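Local coordinates for sister chromatid cohesion protein (Chaetomium thermophilum, PDB 5T8V) that probably loads cohesin onto chromatin, the crystallised chain being the C-terminal, helical-repeat part of the Scc2 loader, at residues I1256-A1261 / P1270-Y1275; F1278-L1283 / W1378-Y1383. All blocks are in the same frame, centred on the assembly; numbering follows the deposited sequence.

Contact 1: residues I1256-A1261 / P1270-Y1275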
loop_
_atom_site.group_PDB
_atom_site.type_symbol
_atom_site.label_atom_id
_atom_site.label_comp_id
_atom_site.label_asym_id
_atom_site.label_seq_id
_atom_site.Cartn_x
_atom_site.Cartn_y
_atom_site.Cartn_z
ATOM N N ILE A 1256 -31.932 2.136 -36.156
ATOM C CA ILE A 1256 -30.922 1.992 -37.198
ATOM C C ILE A 1256 -31.504 1.439 -38.494
ATOM O O ILE A 1256 -30.869 1.570 -39.550
ATOM C CB ILE A 1256 -29.769 1.093 -36.713
ATOM C CG1 ILE A 1256 -29.256 1.566 -35.349
ATOM C CG2 ILE A 1256 -28.613 1.130 -37.707
ATOM C CD1 ILE A 1256 -28.275 0.629 -34.686
ATOM N N ASP A 1257 -32.692 0.834 -38.447
ATOM C CA ASP A 1257 -33.340 0.323 -39.649
ATOM C C ASP A 1257 -33.454 1.439 -40.681
ATOM O O ASP A 1257 -33.372 2.621 -40.330
ATOM C CB ASP A 1257 -34.721 -0.247 -39.319
ATOM C CG ASP A 1257 -35.089 -1.427 -40.196
ATOM O OD1 ASP A 1257 -34.481 -1.582 -41.276
ATOM O OD2 ASP A 1257 -35.991 -2.199 -39.804
ATOM N N PHE A 1258 -33.650 1.085 -41.949
ATOM C CA PHE A 1258 -33.622 2.079 -43.010
ATOM C C PHE A 1258 -34.474 1.616 -44.181
ATOM O O PHE A 1258 -34.799 0.434 -44.318
ATOM C CB PHE A 1258 -32.188 2.351 -43.478
ATOM C CG PHE A 1258 -31.431 1.115 -43.857
ATOM C CD1 PHE A 1258 -30.765 0.374 -42.893
ATOM C CD2 PHE A 1258 -31.380 0.691 -45.173
ATOM C CE1 PHE A 1258 -30.067 -0.765 -43.236
ATOM C CE2 PHE A 1258 -30.682 -0.448 -45.521
ATOM C CZ PHE A 1258 -30.025 -1.175 -44.553
ATOM N N ASP A 1259 -34.828 2.581 -45.026
ATOM C CA ASP A 1259 -35.576 2.336 -46.254
ATOM C C ASP A 1259 -34.870 3.089 -47.371
ATOM O O ASP A 1259 -34.912 4.324 -47.409
ATOM C CB ASP A 1259 -37.029 2.794 -46.117
ATOM C CG ASP A 1259 -37.962 2.063 -47.061
ATOM O OD1 ASP A 1259 -37.487 1.561 -48.101
ATOM O OD2 ASP A 1259 -39.173 1.992 -46.761
ATOM N N ILE A 1260 -34.210 2.354 -48.267
ATOM C CA ILE A 1260 -33.501 2.968 -49.384
ATOM C C ILE A 1260 -34.464 3.907 -50.097
ATOM O O ILE A 1260 -35.493 3.473 -50.626
ATOM C CB ILE A 1260 -32.921 1.906 -50.336
ATOM C CG1 ILE A 1260 -31.811 1.130 -49.620
ATOM C CG2 ILE A 1260 -32.375 2.560 -51.600
ATOM C CD1 ILE A 1260 -31.257 -0.043 -50.403
ATOM N N ALA A 1261 -34.099 5.192 -50.135
ATOM C CA ALA A 1261 -34.982 6.325 -50.400
ATOM C C ALA A 1261 -34.930 7.232 -49.179
ATOM O O ALA A 1261 -35.773 7.130 -48.280
ATOM C CB ALA A 1261 -36.425 5.905 -50.694
ATOM N N PRO A 1270 -24.485 10.053 -45.506
ATOM C CA PRO A 1270 -25.922 10.263 -45.363
ATOM C C PRO A 1270 -26.269 10.597 -43.930
ATOM O O PRO A 1270 -25.598 10.138 -42.986
ATOM C CB PRO A 1270 -26.517 8.913 -45.789
ATOM C CG PRO A 1270 -25.484 8.290 -46.641
ATOM C CD PRO A 1270 -24.174 8.742 -46.096
ATOM N N PRO A 1271 -27.310 11.406 -43.710
ATOM C CA PRO A 1271 -27.708 11.708 -42.325
ATOM C C PRO A 1271 -27.955 10.459 -41.497
ATOM O O PRO A 1271 -27.509 10.372 -40.344
ATOM C CB PRO A 1271 -28.988 12.538 -42.505
ATOM C CG PRO A 1271 -28.893 13.102 -43.881
ATOM C CD PRO A 1271 -28.178 12.073 -44.696
ATOM N N HIS A 1272 -28.648 9.474 -42.070
ATOM C CA HIS A 1272 -28.950 8.247 -41.348
ATOM C C HIS A 1272 -27.713 7.390 -41.113
ATOM O O HIS A 1272 -27.722 6.553 -40.204
ATOM C CB HIS A 1272 -30.005 7.443 -42.106
ATOM C CG HIS A 1272 -30.443 6.205 -41.391
ATOM N ND1 HIS A 1272 -30.890 6.218 -40.088
ATOM C CD2 HIS A 1272 -30.495 4.914 -41.794
ATOM C CE1 HIS A 1272 -31.203 4.989 -39.720
ATOM N NE2 HIS A 1272 -30.972 4.178 -40.737
ATOM N N VAL A 1273 -26.656 7.566 -41.907
ATOM C CA VAL A 1273 -25.415 6.838 -41.661
ATOM C C VAL A 1273 -24.634 7.481 -40.523
ATOM O O VAL A 1273 -24.052 6.784 -39.683
ATOM C CB VAL A 1273 -24.579 6.760 -42.950
ATOM C CG1 VAL A 1273 -23.196 6.167 -42.669
ATOM C CG2 VAL A 1273 -25.303 5.924 -43.995
ATOM N N GLN A 1274 -24.597 8.815 -40.479
ATOM C CA GLN A 1274 -23.979 9.501 -39.350
ATOM C C GLN A 1274 -24.710 9.172 -38.055
ATOM O O GLN A 1274 -24.082 8.889 -37.027
ATOM C CB GLN A 1274 -23.973 11.009 -39.603
ATOM C CG GLN A 1274 -23.201 11.822 -38.573
ATOM C CD GLN A 1274 -21.712 11.545 -38.603
ATOM O OE1 GLN A 1274 -21.028 11.857 -39.578
ATOM N NE2 GLN A 1274 -21.199 10.956 -37.529
ATOM N N TYR A 1275 -26.045 9.193 -38.093
ATOM C CA TYR A 1275 -26.840 8.853 -36.915
ATOM C C TYR A 1275 -26.636 7.393 -36.517
ATOM O O TYR A 1275 -26.370 7.082 -35.346
ATOM C CB TYR A 1275 -28.313 9.149 -37.212
ATOM C CG TYR A 1275 -29.277 8.853 -36.088
ATOM C CD1 TYR A 1275 -29.036 9.304 -34.798
ATOM C CD2 TYR A 1275 -30.449 8.147 -36.327
ATOM C CE1 TYR A 1275 -29.925 9.040 -33.772
ATOM C CE2 TYR A 1275 -31.343 7.879 -35.310
ATOM C CZ TYR A 1275 -31.078 8.328 -34.034
ATOM O OH TYR A 1275 -31.968 8.063 -33.018
#
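His1272, in the first turn of helix 1271-1284, reaches across to the main chain of Ile1256 and makes a hydrogen bond across the contact. NE2 donates to Ile1256 O at 2.9 Å, with a bent N-H...O angle of 140°. The donor stands well above the carbonyl plane, 62° out of it, while the oxygen itself lies near the plane of the imidazole, at its edge. With CG anti to the backbone N (chi1 -176°), the ring extends from the helix toward the loop. Asp1257 O is a second carbonyl close to the same nitrogen.

The apolar part is small: Phe1258 CB touches the imidazole at CD2, 3.5 Å away, and the phenyl ring then turns away to pack on Leu1374 and Val1312.

Within the loop, Phe1258 N donates to Asp1257 OD1 (2.9 Å), approaching on the anti side of the carboxylate. Thr1308 OG1 also bonds to this oxygen, so this part of the loop is also tied to helix 1291-1319.

Pro1270 is the N-cap residue of helix 1271-1284. A first-turn histidine thus holds the loop that links helix 1243-1254 to helix 1271-1284, a connection between successive helices in the almost wholly helical, HEAT-repeat architecture of Scc2.

Contact 2: residues F1278-L1283 / W1378-Y1383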
loop_
_atom_site.group_PDB
_atom_site.type_symbol
_atom_site.label_atom_id
_atom_site.label_comp_id
_atom_site.label_asym_id
_atom_site.label_seq_id
_atom_site.Cartn_x
_atom_site.Cartn_y
_atom_site.Cartn_z
ATOM N N PHE A 1278 -23.478 6.973 -34.897
ATOM C CA PHE A 1278 -23.534 7.558 -33.564
ATOM C C PHE A 1278 -24.111 6.579 -32.551
ATOM O O PHE A 1278 -23.609 6.478 -31.425
ATOM C CB PHE A 1278 -24.355 8.848 -33.576
ATOM C CG PHE A 1278 -24.691 9.360 -32.202
ATOM C CD1 PHE A 1278 -23.741 10.021 -31.445
ATOM C CD2 PHE A 1278 -25.953 9.173 -31.665
ATOM C CE1 PHE A 1278 -24.044 10.487 -30.178
ATOM C CE2 PHE A 1278 -26.263 9.635 -30.404
ATOM C CZ PHE A 1278 -25.308 10.293 -29.659
ATOM N N ILE A 1279 -25.162 5.840 -32.925
ATOM C CA ILE A 1279 -25.849 4.995 -31.950
ATOM C C ILE A 1279 -25.374 3.546 -31.969
ATOM O O ILE A 1279 -25.838 2.753 -31.141
ATOM C CB ILE A 1279 -27.383 5.054 -32.118
ATOM C CG1 ILE A 1279 -27.825 4.522 -33.482
ATOM C CG2 ILE A 1279 -27.874 6.482 -31.913
ATOM C CD1 ILE A 1279 -29.341 4.446 -33.625
ATOM N N ILE A 1280 -24.467 3.171 -32.870
ATOM C CA ILE A 1280 -23.804 1.871 -32.743
ATOM C C ILE A 1280 -22.516 2.000 -31.940
ATOM O O ILE A 1280 -22.180 1.118 -31.140
ATOM C CB ILE A 1280 -23.545 1.231 -34.126
ATOM C CG1 ILE A 1280 -22.548 2.052 -34.944
ATOM C CG2 ILE A 1280 -24.847 1.044 -34.890
ATOM C CD1 ILE A 1280 -21.139 1.496 -34.912
ATOM N N GLU A 1281 -21.790 3.108 -32.126
ATOM C CA GLU A 1281 -20.623 3.362 -31.290
ATOM C C GLU A 1281 -21.007 3.436 -29.816
ATOM O O GLU A 1281 -20.170 3.177 -28.943
ATOM C CB GLU A 1281 -19.934 4.649 -31.736
ATOM C CG GLU A 1281 -19.260 4.550 -33.093
ATOM C CD GLU A 1281 -18.724 5.883 -33.581
ATOM O OE1 GLU A 1281 -19.446 6.894 -33.469
ATOM O OE2 GLU A 1281 -17.577 5.920 -34.071
ATOM N N ASN A 1282 -22.262 3.785 -29.519
ATOM C CA ASN A 1282 -22.747 3.697 -28.145
ATOM C C ASN A 1282 -22.957 2.246 -27.732
ATOM O O ASN A 1282 -22.675 1.874 -26.587
ATOM C CB ASN A 1282 -24.051 4.481 -27.986
ATOM C CG ASN A 1282 -23.829 5.975 -27.864
ATOM O OD1 ASN A 1282 -23.373 6.463 -26.832
ATOM N ND2 ASN A 1282 -24.168 6.712 -28.915
ATOM N N LEU A 1283 -23.454 1.412 -28.648
ATOM C CA LEU A 1283 -23.682 0.009 -28.318
ATOM C C LEU A 1283 -22.373 -0.701 -28.004
ATOM O O LEU A 1283 -22.331 -1.589 -27.145
ATOM C CB LEU A 1283 -24.403 -0.695 -29.467
ATOM C CG LEU A 1283 -25.801 -0.175 -29.809
ATOM C CD1 LEU A 1283 -26.311 -0.831 -31.083
ATOM C CD2 LEU A 1283 -26.769 -0.405 -28.660
ATOM N N TRP A 1378 -22.733 -5.365 -37.545
ATOM C CA TRP A 1378 -22.156 -6.684 -37.315
ATOM C C TRP A 1378 -20.782 -6.589 -36.665
ATOM O O TRP A 1378 -20.417 -7.457 -35.864
ATOM C CB TRP A 1378 -22.063 -7.458 -38.628
ATOM C CG TRP A 1378 -21.624 -8.873 -38.429
ATOM C CD1 TRP A 1378 -20.359 -9.365 -38.552
ATOM C CD2 TRP A 1378 -22.453 -9.980 -38.057
ATOM N NE1 TRP A 1378 -20.348 -10.712 -38.285
ATOM C CE2 TRP A 1378 -21.621 -11.114 -37.978
ATOM C CE3 TRP A 1378 -23.818 -10.123 -37.786
ATOM C CZ2 TRP A 1378 -22.109 -12.375 -37.641
ATOM C CZ3 TRP A 1378 -24.300 -11.374 -37.451
ATOM C CH2 TRP A 1378 -23.448 -12.484 -37.380
ATOM N N GLU A 1379 -20.005 -5.558 -37.000
ATOM C CA GLU A 1379 -18.713 -5.366 -36.348
ATOM C C GLU A 1379 -18.889 -5.226 -34.842
ATOM O O GLU A 1379 -18.270 -5.959 -34.059
ATOM C CB GLU A 1379 -18.011 -4.139 -36.932
ATOM C CG GLU A 1379 -16.621 -3.877 -36.361
ATOM C CD GLU A 1379 -15.640 -4.992 -36.673
ATOM O OE1 GLU A 1379 -15.888 -5.752 -37.633
ATOM O OE2 GLU A 1379 -14.620 -5.108 -35.958
ATOM N N VAL A 1380 -19.743 -4.291 -34.416
ATOM C CA VAL A 1380 -20.014 -4.136 -32.988
ATOM C C VAL A 1380 -20.570 -5.431 -32.412
ATOM O O VAL A 1380 -20.284 -5.789 -31.264
ATOM C CB VAL A 1380 -20.972 -2.954 -32.750
ATOM C CG1 VAL A 1380 -21.376 -2.873 -31.279
ATOM C CG2 VAL A 1380 -20.322 -1.652 -33.191
ATOM N N ARG A 1381 -21.375 -6.150 -33.195
ATOM C CA ARG A 1381 -21.956 -7.401 -32.725
ATOM C C ARG A 1381 -20.866 -8.398 -32.352
ATOM O O ARG A 1381 -20.825 -8.901 -31.224
ATOM C CB ARG A 1381 -22.885 -7.977 -33.798
ATOM C CG ARG A 1381 -23.452 -9.353 -33.479
ATOM C CD ARG A 1381 -22.628 -10.465 -34.117
ATOM N NE ARG A 1381 -23.205 -11.784 -33.883
ATOM C CZ ARG A 1381 -22.591 -12.929 -34.171
ATOM N NH1 ARG A 1381 -21.374 -12.921 -34.701
ATOM N NH2 ARG A 1381 -23.191 -14.083 -33.923
ATOM N N THR A 1382 -19.968 -8.693 -33.292
ATOM C CA THR A 1382 -18.859 -9.593 -32.995
ATOM C C THR A 1382 -18.034 -9.071 -31.827
ATOM O O THR A 1382 -17.623 -9.844 -30.951
ATOM C CB THR A 1382 -17.975 -9.771 -34.231
ATOM O OG1 THR A 1382 -17.421 -8.506 -34.613
ATOM C CG2 THR A 1382 -18.778 -10.345 -35.391
ATOM N N TYR A 1383 -17.788 -7.758 -31.793
ATOM C CA TYR A 1383 -17.020 -7.185 -30.694
ATOM C C TYR A 1383 -17.673 -7.482 -29.349
ATOM O O TYR A 1383 -16.979 -7.715 -28.354
ATOM C CB TYR A 1383 -16.864 -5.678 -30.887
ATOM C CG TYR A 1383 -16.270 -4.981 -29.684
ATOM C CD1 TYR A 1383 -14.920 -5.103 -29.382
ATOM C CD2 TYR A 1383 -17.060 -4.205 -28.847
ATOM C CE1 TYR A 1383 -14.373 -4.470 -28.282
ATOM C CE2 TYR A 1383 -16.522 -3.567 -27.746
ATOM C CZ TYR A 1383 -15.178 -3.703 -27.467
ATOM O OH TYR A 1383 -14.638 -3.070 -26.369
#
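Val1380 meets Ile1280 and Leu1283 through both of its methyl groups, and these three buried side chains carry the whole contact between segments 1278-1283 and 1378-1383. Along 1378-1383, Trp1378 comes first and faces another way. Its indole packs against Arg1381 one turn on, with CH2 3.3 Å above the guanidinium plane and over its centre, and it also touches Glu1302. Glu1379 contributes its carbonyl, which accepts from Tyr1383 N.

Val1380 follows, pointing toward the other helix. CG2 touches Ile1280 CD1 at 3.7 Å, the two side chains crossing at a slant. CG1 is anti to the backbone N (chi1 174°) and lies alongside the next turn, 4.1 Å from Leu1283 CB. Ile1280 O, also near both methyls, makes part of the surface they rest on. The CA atoms of Ile1280 and Val1380 are 7.1 Å apart, so the two backbones come close here. Apolar packing of this kind, consistent with the stacked helices of a HEAT-repeat protein, has no hydrogen bond from one segment to the other. Ile1428 of helix 1422-1431 packs on Val1380 too, and Leu1297 and Met1301 of helix 1291-1319 cover Leu1283.

Arg1381 forms a salt bridge through NH2 with Glu1302, a second partner beside the indole. Thr1382 turns its hydroxyl back to share the carbonyl of Glu1379 with Tyr1383 N, its OG1 2.7 Å from Glu1379 O. Tyr1383 starts out toward helix 1271-1284, but its ring packs on Val1424 and Val1419.

Helix 1271-1284 serves both contacts: its first turn holds the preceding loop in contact 1, and its later turns pack on helix 1364-1387 in contact 2. The centres are about 15 Å apart, yet the two touch directly through Ile1256. Its CG1 lies 3.4 Å from Ile1279 CD1, and its CD1 is 3.5 Å from Ile1280 CG2, so the residue whose carbonyl takes the histidine bond sends its side chain into the apolar layer beside contact 2. Helix 1364-1387 also reaches contact 1, where Ile1373 packs on Ile1256. The contacts follow each other along the chain, contact 1 local in sequence and contact 2 bridging nearly a hundred residues.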